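PDB 2OGG: HTH-type transcriptional regulator TreR from Bacillus subtilis, which represses transcription of the trePA operon and binds trehalose-6-phosphate through the effector-binding (UTRA) domain that makes up this chain. Local coordinates for residues Thr9-Pro21 against Leu33-Asp47. Residues are numbered along the deposited sequence; the frame is centred on the assembly and turned at random.
Sequences TKTTVHKFGLEPP and LDDDIWEVIRSRKID. With GOL (glycerol), chain E; SO4 (sulfate ion), chain D; SO4 (sulfate ion), chain C.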
loop_
_atom_site.group_PDB
_atom_site.type_symbol
_atom_site.label_atom_id
_atom_site.label_comp_id
_atom_site.label_asym_id
_atom_site.label_seq_id
_atom_site.Cartn_x
_atom_site.Cartn_y
_atom_site.Cartn_z
ATOM N N THR A 9 5.267 23.614 17.344
ATOM C CA THR A 9 6.459 22.839 16.889
ATOM C C THR A 9 7.170 23.549 15.712
ATOM O O THR A 9 6.821 23.346 14.547
ATOM C CB THR A 9 6.084 21.358 16.550
ATOM O OG1 THR A 9 6.375 21.057 15.179
ATOM C CG2 THR A 9 4.609 21.068 16.872
ATOM N N LYS A 10 8.136 24.413 16.036
ATOM C CA LYS A 10 8.762 25.315 15.052
ATOM C C LYS A 10 9.704 24.637 14.046
ATOM O O LYS A 10 10.427 23.715 14.383
ATOM C CB LYS A 10 9.487 26.464 15.766
ATOM C CG LYS A 10 9.716 27.707 14.910
ATOM C CD LYS A 10 10.451 28.804 15.683
ATOM C CE LYS A 10 11.964 28.575 15.675
ATOM N NZ LYS A 10 12.654 29.308 16.784
ATOM N N THR A 11 9.813 25.234 12.865
ATOM C CA THR A 11 10.639 24.714 11.781
ATOM C C THR A 11 11.652 25.785 11.373
ATOM O O THR A 11 11.280 26.850 10.877
ATOM C CB THR A 11 9.739 24.373 10.543
ATOM O OG1 THR A 11 9.040 23.152 10.789
ATOM C CG2 THR A 11 10.561 24.225 9.249
ATOM N N THR A 12 12.920 25.407 11.357
ATOM C CA THR A 12 13.995 26.335 11.087
ATOM C C THR A 12 14.740 25.905 9.843
ATOM O O THR A 12 15.301 24.806 9.806
ATOM C CB THR A 12 14.988 26.303 12.205
ATOM O OG1 THR A 12 14.303 26.518 13.442
ATOM C CG2 THR A 12 16.085 27.344 11.985
ATOM N N VAL A 13 14.874 26.830 8.893
ATOM C CA VAL A 13 15.571 26.576 7.639
ATOM C C VAL A 13 17.031 26.949 7.795
ATOM O O VAL A 13 17.359 28.118 7.942
ATOM C CB VAL A 13 14.961 27.396 6.510
ATOM C CG1 VAL A 13 15.770 27.260 5.251
ATOM C CG2 VAL A 13 13.527 26.953 6.286
ATOM N N HIS A 14 17.912 25.952 7.752
ATOM C CA HIS A 14 19.336 26.199 7.984
ATOM C C HIS A 14 20.055 26.485 6.698
ATOM O O HIS A 14 20.735 27.473 6.607
ATOM C CB HIS A 14 20.001 25.040 8.724
ATOM C CG HIS A 14 19.483 24.849 10.113
ATOM N ND1 HIS A 14 19.939 25.588 11.188
ATOM C CD2 HIS A 14 18.480 24.072 10.589
ATOM C CE1 HIS A 14 19.258 25.250 12.268
ATOM N NE2 HIS A 14 18.311 24.396 11.913
ATOM N N LYS A 15 19.964 25.588 5.725
ATOM C CA LYS A 15 20.499 25.870 4.386
ATOM C C LYS A 15 19.332 25.874 3.422
ATOM O O LYS A 15 18.463 25.018 3.506
ATOM C CB LYS A 15 21.465 24.780 3.927
ATOM C CG LYS A 15 22.678 24.604 4.779
ATOM C CD LYS A 15 23.717 23.802 4.032
ATOM C CE LYS A 15 25.116 24.145 4.504
ATOM N NZ LYS A 15 26.130 23.423 3.699
ATOM N N PHE A 16 19.476 26.629 2.350
ATOM C CA PHE A 16 18.482 26.651 1.301
ATOM C C PHE A 16 19.155 27.316 0.126
ATOM O O PHE A 16 19.839 28.348 0.279
ATOM C CB PHE A 16 17.273 27.448 1.758
ATOM C CG PHE A 16 16.339 27.837 0.655
ATOM C CD1 PHE A 16 15.527 26.900 0.060
ATOM C CD2 PHE A 16 16.069 29.160 0.412
ATOM C CE1 PHE A 16 14.558 27.277 -0.855
ATOM C CE2 PHE A 16 15.075 29.530 -0.479
ATOM C CZ PHE A 16 14.310 28.589 -1.086
ATOM N N GLY A 17 19.102 26.661 -1.024
ATOM C CA GLY A 17 19.901 27.130 -2.163
ATOM C C GLY A 17 19.691 26.298 -3.395
ATOM O O GLY A 17 18.933 25.330 -3.348
ATOM N N LEU A 18 20.081 26.879 -4.529
ATOM C CA LEU A 18 19.903 26.285 -5.854
ATOM C C LEU A 18 21.305 26.251 -6.503
ATOM O O LEU A 18 21.882 27.290 -6.835
ATOM C CB LEU A 18 18.954 27.146 -6.692
ATOM C CG LEU A 18 18.707 26.708 -8.149
ATOM C CD1 LEU A 18 18.015 25.357 -8.199
ATOM C CD2 LEU A 18 17.893 27.733 -8.957
ATOM N N GLU A 19 21.851 25.051 -6.657
ATOM C CA GLU A 19 23.196 24.877 -7.157
ATOM C C GLU A 19 23.228 23.584 -7.932
ATOM O O GLU A 19 22.316 22.766 -7.790
ATOM C CB GLU A 19 24.142 24.746 -5.963
ATOM C CG GLU A 19 24.527 26.057 -5.302
ATOM C CD GLU A 19 25.330 25.827 -4.040
ATOM O OE1 GLU A 19 24.808 25.121 -3.143
ATOM O OE2 GLU A 19 26.507 26.272 -3.993
ATOM N N PRO A 20 24.326 23.334 -8.670
ATOM C CA PRO A 20 24.574 21.972 -9.176
ATOM C C PRO A 20 24.743 20.980 -7.991
ATOM O O PRO A 20 25.257 21.350 -6.940
ATOM C CB PRO A 20 25.915 22.114 -9.925
ATOM C CG PRO A 20 26.130 23.596 -10.103
ATOM C CD PRO A 20 25.472 24.225 -8.910
ATOM N N PRO A 21 24.444 19.697 -8.207
ATOM C CA PRO A 21 24.576 18.689 -7.149
ATOM C C PRO A 21 26.012 18.301 -6.697
ATOM O O PRO A 21 26.924 18.190 -7.523
ATOM C CB PRO A 21 23.851 17.483 -7.735
ATOM C CG PRO A 21 23.994 17.656 -9.194
ATOM C CD PRO A 21 23.967 19.123 -9.473
ATOM N N LEU A 33 25.899 16.799 -13.541
ATOM C CA LEU A 33 26.569 18.072 -13.394
ATOM C C LEU A 33 25.746 19.313 -13.729
ATOM O O LEU A 33 25.715 20.286 -12.982
ATOM C CB LEU A 33 27.332 18.170 -12.091
ATOM C CG LEU A 33 28.647 18.939 -12.090
ATOM C CD1 LEU A 33 28.952 19.357 -10.652
ATOM C CD2 LEU A 33 29.759 18.059 -12.664
ATOM N N ASP A 34 25.014 19.249 -14.831
ATOM C CA ASP A 34 24.343 20.424 -15.353
ATOM C C ASP A 34 22.845 20.403 -15.061
ATOM O O ASP A 34 22.028 20.694 -15.941
ATOM C CB ASP A 34 24.599 20.534 -16.858
ATOM C CG ASP A 34 24.663 19.175 -17.537
ATOM O OD1 ASP A 34 23.743 18.869 -18.328
ATOM O OD2 ASP A 34 25.593 18.389 -17.230
ATOM N N ASP A 35 22.494 19.877 -13.893
ATOM C CA ASP A 35 21.125 19.880 -13.429
ATOM C C ASP A 35 21.094 20.819 -12.241
ATOM O O ASP A 35 21.997 20.796 -11.416
ATOM C CB ASP A 35 20.720 18.482 -12.960
ATOM C CG ASP A 35 20.329 17.561 -14.106
ATOM O OD1 ASP A 35 19.639 18.028 -15.054
ATOM O OD2 ASP A 35 20.620 16.343 -13.995
ATOM N N ASP A 36 20.128 21.721 -12.209
ATOM C CA ASP A 36 20.000 22.637 -11.091
ATOM C C ASP A 36 19.106 21.991 -10.040
ATOM O O ASP A 36 17.972 21.600 -10.326
ATOM C CB ASP A 36 19.444 23.987 -11.557
ATOM C CG ASP A 36 20.533 24.904 -12.117
ATOM O OD1 ASP A 36 21.731 24.636 -11.850
ATOM O OD2 ASP A 36 20.190 25.945 -12.736
ATOM N N ILE A 37 19.636 21.865 -8.832
ATOM C CA ILE A 37 18.969 21.133 -7.774
ATOM C C ILE A 37 18.711 22.082 -6.616
ATOM O O ILE A 37 19.587 22.842 -6.239
ATOM C CB ILE A 37 19.882 19.977 -7.253
ATOM C CG1 ILE A 37 20.117 18.943 -8.355
ATOM C CG2 ILE A 37 19.272 19.306 -6.040
ATOM C CD1 ILE A 37 18.843 18.341 -8.868
ATOM N N TRP A 38 17.506 22.045 -6.061
ATOM C CA TRP A 38 17.194 22.842 -4.891
ATOM C C TRP A 38 17.639 21.990 -3.718
ATOM O O TRP A 38 17.511 20.766 -3.790
ATOM C CB TRP A 38 15.683 23.007 -4.795
ATOM C CG TRP A 38 15.102 23.941 -5.779
ATOM C CD1 TRP A 38 14.200 23.642 -6.760
ATOM C CD2 TRP A 38 15.218 25.371 -5.762
ATOM N NE1 TRP A 38 13.747 24.806 -7.369
ATOM C CE2 TRP A 38 14.312 25.877 -6.730
ATOM C CE3 TRP A 38 15.861 26.273 -4.915
ATOM C CZ2 TRP A 38 14.114 27.233 -6.922
ATOM C CZ3 TRP A 38 15.649 27.636 -5.104
ATOM C CH2 TRP A 38 14.805 28.099 -6.103
ATOM N N GLU A 39 18.340 22.585 -2.752
ATOM C CA GLU A 39 18.635 21.899 -1.499
ATOM C C GLU A 39 18.001 22.642 -0.330
ATOM O O GLU A 39 18.160 23.852 -0.210
ATOM C CB GLU A 39 20.133 21.812 -1.274
ATOM C CG GLU A 39 20.522 21.727 0.205
ATOM C CD GLU A 39 22.014 21.434 0.433
ATOM O OE1 GLU A 39 22.853 22.296 0.089
ATOM O OE2 GLU A 39 22.351 20.323 0.919
ATOM N N VAL A 40 17.232 21.949 0.493
ATOM C CA VAL A 40 16.678 22.592 1.697
ATOM C C VAL A 40 17.020 21.745 2.920
ATOM O O VAL A 40 16.813 20.514 2.924
ATOM C CB VAL A 40 15.157 22.700 1.629
ATOM C CG1 VAL A 40 14.620 23.529 2.814
ATOM C CG2 VAL A 40 14.718 23.283 0.282
ATOM N N ILE A 41 17.694 22.357 3.886
ATOM C CA ILE A 41 18.003 21.653 5.107
ATOM C C ILE A 41 17.335 22.339 6.293
ATOM O O ILE A 41 17.584 23.519 6.578
ATOM C CB ILE A 41 19.513 21.499 5.288
ATOM C CG1 ILE A 41 20.079 20.543 4.234
ATOM C CG2 ILE A 41 19.862 21.011 6.686
ATOM C CD1 ILE A 41 21.587 20.522 4.236
ATOM N N ARG A 42 16.498 21.591 6.996
ATOM C CA ARG A 42 15.694 22.147 8.091
ATOM C C ARG A 42 15.827 21.314 9.335
ATOM O O ARG A 42 15.903 20.088 9.249
ATOM C CB ARG A 42 14.225 22.143 7.706
ATOM C CG ARG A 42 13.917 23.086 6.603
ATOM C CD ARG A 42 12.492 22.949 6.096
ATOM N NE ARG A 42 12.254 21.712 5.356
ATOM C CZ ARG A 42 11.026 21.253 5.103
ATOM N NH1 ARG A 42 9.967 21.850 5.664
ATOM N NH2 ARG A 42 10.866 20.091 4.490
ATOM N N SER A 43 15.553 21.934 10.469
ATOM C CA SER A 43 15.444 21.185 11.707
ATOM C C SER A 43 14.078 21.459 12.280
ATOM O O SER A 43 13.492 22.497 11.973
ATOM C CB SER A 43 16.534 21.610 12.708
ATOM O OG SER A 43 16.194 22.800 13.387
ATOM N N ARG A 44 13.541 20.502 13.040
ATOM C CA ARG A 44 12.238 20.659 13.672
ATOM C C ARG A 44 12.425 20.731 15.178
ATOM O O ARG A 44 12.963 19.808 15.774
ATOM C CB ARG A 44 11.341 19.457 13.374
ATOM C CG ARG A 44 11.351 18.974 11.956
ATOM C CD ARG A 44 10.470 19.854 11.101
ATOM N NE ARG A 44 10.483 19.401 9.715
ATOM C CZ ARG A 44 9.571 19.737 8.810
ATOM N NH1 ARG A 44 8.574 20.550 9.140
ATOM N NH2 ARG A 44 9.656 19.260 7.577
ATOM N N LYS A 45 11.773 21.699 15.807
ATOM C CA LYS A 45 11.892 21.898 17.245
ATOM C C LYS A 45 10.568 21.485 17.877
ATOM O O LYS A 45 9.528 22.101 17.618
ATOM C CB LYS A 45 12.221 23.375 17.543
ATOM C CG LYS A 45 12.396 23.752 19.017
ATOM C CD LYS A 45 12.817 25.214 19.125
ATOM C CE LYS A 45 12.442 25.837 20.471
ATOM N NZ LYS A 45 12.463 27.334 20.414
ATOM N N ILE A 46 10.569 20.303 18.482
ATOM C CA ILE A 46 9.373 19.767 19.119
ATOM C C ILE A 46 9.502 20.067 20.591
ATOM O O ILE A 46 10.272 19.434 21.309
ATOM C CB ILE A 46 9.220 18.264 18.835
ATOM C CG1 ILE A 46 9.164 18.055 17.305
ATOM C CG2 ILE A 46 8.009 17.682 19.600
ATOM C CD1 ILE A 46 9.166 16.616 16.834
ATOM N N ASP A 47 8.877 21.173 20.972
ATOM C CA ASP A 47 9.321 21.933 22.123
ATOM C C ASP A 47 9.736 21.099 23.333
ATOM O O ASP A 47 9.195 20.020 23.582
ATOM C CB ASP A 47 8.385 23.115 22.449
ATOM C CG ASP A 47 8.583 24.322 21.495
ATOM O OD1 ASP A 47 8.499 25.482 21.982
ATOM O OD2 ASP A 47 8.817 24.118 20.270
HETATM C C1 GOL E . 23.384 19.560 -4.354
HETATM O O1 GOL E . 24.345 18.874 -3.576
HETATM C C2 GOL E . 23.281 21.020 -3.922
HETATM O O2 GOL E . 24.583 21.546 -3.751
HETATM C C3 GOL E . 22.487 21.825 -4.958
HETATM O O3 GOL E . 21.625 22.790 -4.360
HETATM S S SO4 D . 18.222 22.898 -15.157
HETATM O O1 SO4 D . 18.416 21.761 -14.253
HETATM O O2 SO4 D . 17.079 22.601 -16.027
HETATM O O3 SO4 D . 17.930 24.130 -14.405
HETATM O O4 SO4 D . 19.449 23.086 -15.940
HETATM S S SO4 C . 7.271 19.043 4.611
HETATM O O1 SO4 C . 7.942 18.057 3.776
HETATM O O2 SO4 C . 5.879 19.188 4.235
HETATM O O3 SO4 C . 7.236 18.646 6.007
HETATM O O4 SO4 C . 7.989 20.287 4.410
HETATM O O HOH W 1 15.209 28.394 18.831
HETATM O O HOH W 2 22.430 24.606 -2.065
#
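The carbonyl oxygen of I41 is gripped by two successive amides, the defining feature of a classic beta bulge: H14 N lies 2.7 Å from I41 O, nearly in line with the C=O bond, and K15 N reaches I41 O at 3.3 Å, in the carbonyl plane on a lone pair. The extra residue, H14, shifts the register by one, yet 11-19 and 37-46 stay antiparallel (177°) as an outermost strand, within this chain, of the antiparallel UTRA sheet and its neighbour. H14 CG stands anti to its own carbonyl carbon (chi1 -65°), which brings the imidazole edge up to S43. Its NE2 comes 3.0 Å from S43 OG in a hydrogen bond, while T12 CG2 lies over one ring face, toward the rim. S43 OG is also bonded to H50 ND1, so one hydroxyl links two histidines.

The face bearing T11, V13, F16 and L18 divides into a polar and an apolar end. R42 grips O4 of the chain C sulfate with both NH1 and NH2, the anion lying at the guanidinium edge, and R44 NH2 bonds O3 of the same sulfate at 2.9 Å. The arginines pair with D56 and D54 respectively, and S74 OG, I75 N and Y76 N complete the anion site. R44 NH1 gives T11 OG1 a weak, bent bond (126°), while T11 CG2 and V13 CG2 pack on the aliphatic part of R42. At the other end L18 CD1 sits over the W38 indole, a CH-pi contact 4.0 Å from the five-membered ring centroid. The F16 and W38 rings are nearly parallel but barely overlap, and V40 CG2 meets the F16 edge. The sulfate probably came from the crystallisation liquor, but two arginines converging on it are consistent with a place for the phosphate of trehalose-6-phosphate.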